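Local coordinates for protein malonate decarboxylase subunit alpha (Acinetobacter baumannii ATCC 17978, PDB 6MPR) that probably serves as the acyl-carrier-protein transferase subunit of malonate decarboxylase, the enzyme complex that converts malonate to acetate and carbon dioxide, at residues A[248-253]-A[278-283]. Numbering follows the deposited sequence.
Sequences LMAMMA and ELILPT
I280 lays the end of its side chain over helix segment 248-253, its CD1 covering the notch between A250 and M251. The evidence is three near-equal approaches: CD1 stands 3.7 Å from each of A250 CB, M251 CG and M251 N. The approach to M251 N places CD1 against the helix backbone itself, consistent with the small side chain of A250; the closest CA pair, A250 and I280, is 7.7 Å apart. In I280, chi1 (71°) directs CG1 between the backbone N and carbonyl carbon, and the extended chi2 (170°) carries CD1 outward to the helix. M251 crosses that chain at about a right angle, offering its CG, while a bend at chi3 (93°) turns the methyl end aside. The side-chain contacts are apolar, and no hydrogen bond joins the segments, which together bury 106 Å², I280 contributing the most; all three residues are buried. Beyond I280 the second helix is irregular, with a wider pi-type turn at 281-283 and a kink at P282 and T283, where T283 N bonds to I280 O instead of to the turn before. I280 also touches I254, and A250 touches A276 and I277, so packing between helices 244-261 and 272-287 continues past these segments. Strand 265-268 of the mixed sheet lies between the helices in sequence, and M252 and A253 pack against L476 of strand 474-477 in the same sheet.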
loop_
_atom_site.group_PDB
_atom_site.type_symbol
_atom_site.label_atom_id
_atom_site.label_comp_id
_atom_site.label_asym_id
_atom_site.label_seq_id
_atom_site.Cartn_x
_atom_site.Cartn_y
_atom_site.Cartn_z
ATOM N N LEU A 248 -32.113 -10.985 3.341
ATOM C CA LEU A 248 -31.834 -11.944 4.411
ATOM C C LEU A 248 -30.340 -12.012 4.711
ATOM O O LEU A 248 -29.919 -11.946 5.871
ATOM C CB LEU A 248 -32.374 -13.326 4.027
ATOM C CG LEU A 248 -32.194 -14.495 5.003
ATOM C CD1 LEU A 248 -32.924 -14.256 6.310
ATOM C CD2 LEU A 248 -32.669 -15.819 4.345
ATOM N N MET A 249 -29.523 -12.135 3.670
ATOM C CA MET A 249 -28.080 -12.199 3.871
ATOM C C MET A 249 -27.546 -10.891 4.443
ATOM O O MET A 249 -26.644 -10.901 5.289
ATOM C CB MET A 249 -27.400 -12.554 2.546
ATOM C CG MET A 249 -27.687 -13.995 2.111
ATOM S SD MET A 249 -27.181 -14.302 0.418
ATOM C CE MET A 249 -25.409 -14.270 0.586
ATOM N N ALA A 250 -28.108 -9.757 4.005
ATOM C CA ALA A 250 -27.707 -8.458 4.545
ATOM C C ALA A 250 -28.058 -8.335 6.028
ATOM O O ALA A 250 -27.273 -7.789 6.814
ATOM C CB ALA A 250 -28.369 -7.343 3.737
ATOM N N MET A 251 -29.225 -8.845 6.434
ATOM C CA MET A 251 -29.571 -8.843 7.855
ATOM C C MET A 251 -28.566 -9.649 8.672
ATOM O O MET A 251 -28.143 -9.219 9.752
ATOM C CB MET A 251 -30.980 -9.406 8.067
ATOM C CG MET A 251 -32.109 -8.476 7.636
ATOM S SD MET A 251 -33.671 -9.368 7.477
ATOM C CE MET A 251 -34.400 -9.146 9.103
ATOM N N MET A 252 -28.197 -10.834 8.186
ATOM C CA MET A 252 -27.225 -11.659 8.901
ATOM C C MET A 252 -25.843 -11.009 8.942
ATOM O O MET A 252 -25.139 -11.118 9.954
ATOM C CB MET A 252 -27.168 -13.045 8.262
ATOM C CG MET A 252 -28.470 -13.823 8.461
ATOM S SD MET A 252 -28.289 -15.581 8.086
ATOM C CE MET A 252 -28.231 -15.549 6.297
ATOM N N ALA A 253 -25.426 -10.341 7.856
ATOM C CA ALA A 253 -24.172 -9.596 7.892
ATOM C C ALA A 253 -24.184 -8.531 8.983
ATOM O O ALA A 253 -23.197 -8.361 9.705
ATOM C CB ALA A 253 -23.885 -8.957 6.527
ATOM N N GLU A 278 -26.260 -1.805 2.601
ATOM C CA GLU A 278 -26.274 -0.346 2.616
ATOM C C GLU A 278 -27.692 0.194 2.770
ATOM O O GLU A 278 -27.920 1.151 3.522
ATOM C CB GLU A 278 -25.622 0.185 1.336
ATOM C CG GLU A 278 -24.161 -0.282 1.159
ATOM C CD GLU A 278 -23.599 -0.087 -0.240
ATOM O OE1 GLU A 278 -24.154 0.707 -1.023
ATOM O OE2 GLU A 278 -22.583 -0.756 -0.550
ATOM N N LEU A 279 -28.662 -0.426 2.092
ATOM C CA LEU A 279 -30.035 0.073 2.083
ATOM C C LEU A 279 -30.864 -0.351 3.293
ATOM O O LEU A 279 -31.936 0.226 3.511
ATOM C CB LEU A 279 -30.750 -0.360 0.800
ATOM C CG LEU A 279 -30.266 0.412 -0.431
ATOM C CD1 LEU A 279 -30.840 -0.180 -1.717
ATOM C CD2 LEU A 279 -30.629 1.887 -0.299
ATOM N N ILE A 280 -30.417 -1.315 4.097
ATOM C CA ILE A 280 -31.162 -1.654 5.301
ATOM C C ILE A 280 -30.465 -1.195 6.570
ATOM O O ILE A 280 -31.028 -1.362 7.654
ATOM C CB ILE A 280 -31.512 -3.159 5.395
ATOM C CG1 ILE A 280 -30.282 -4.018 5.679
ATOM C CG2 ILE A 280 -32.283 -3.638 4.172
ATOM C CD1 ILE A 280 -30.622 -5.450 6.017
ATOM N N LEU A 281 -29.276 -0.605 6.483
ATOM C CA LEU A 281 -28.744 0.071 7.665
ATOM C C LEU A 281 -29.736 1.061 8.260
ATOM O O LEU A 281 -29.979 0.993 9.474
ATOM C CB LEU A 281 -27.409 0.753 7.339
ATOM C CG LEU A 281 -26.204 -0.173 7.262
ATOM C CD1 LEU A 281 -25.026 0.634 6.758
ATOM C CD2 LEU A 281 -25.919 -0.771 8.643
ATOM N N PRO A 282 -30.371 1.959 7.493
ATOM C CA PRO A 282 -31.251 2.953 8.125
ATOM C C PRO A 282 -32.594 2.402 8.572
ATOM O O PRO A 282 -33.374 3.146 9.183
ATOM C CB PRO A 282 -31.441 4.011 7.019
ATOM C CG PRO A 282 -30.350 3.736 6.012
ATOM C CD PRO A 282 -30.167 2.262 6.064
ATOM N N THR A 283 -32.903 1.143 8.274
ATOM C CA THR A 283 -34.160 0.527 8.692
ATOM C C THR A 283 -33.881 -0.599 9.680
ATOM O O THR A 283 -34.119 -0.444 10.878
ATOM C CB THR A 283 -34.940 0.006 7.483
ATOM O OG1 THR A 283 -34.093 -0.857 6.714
ATOM C CG2 THR A 283 -35.412 1.156 6.604
#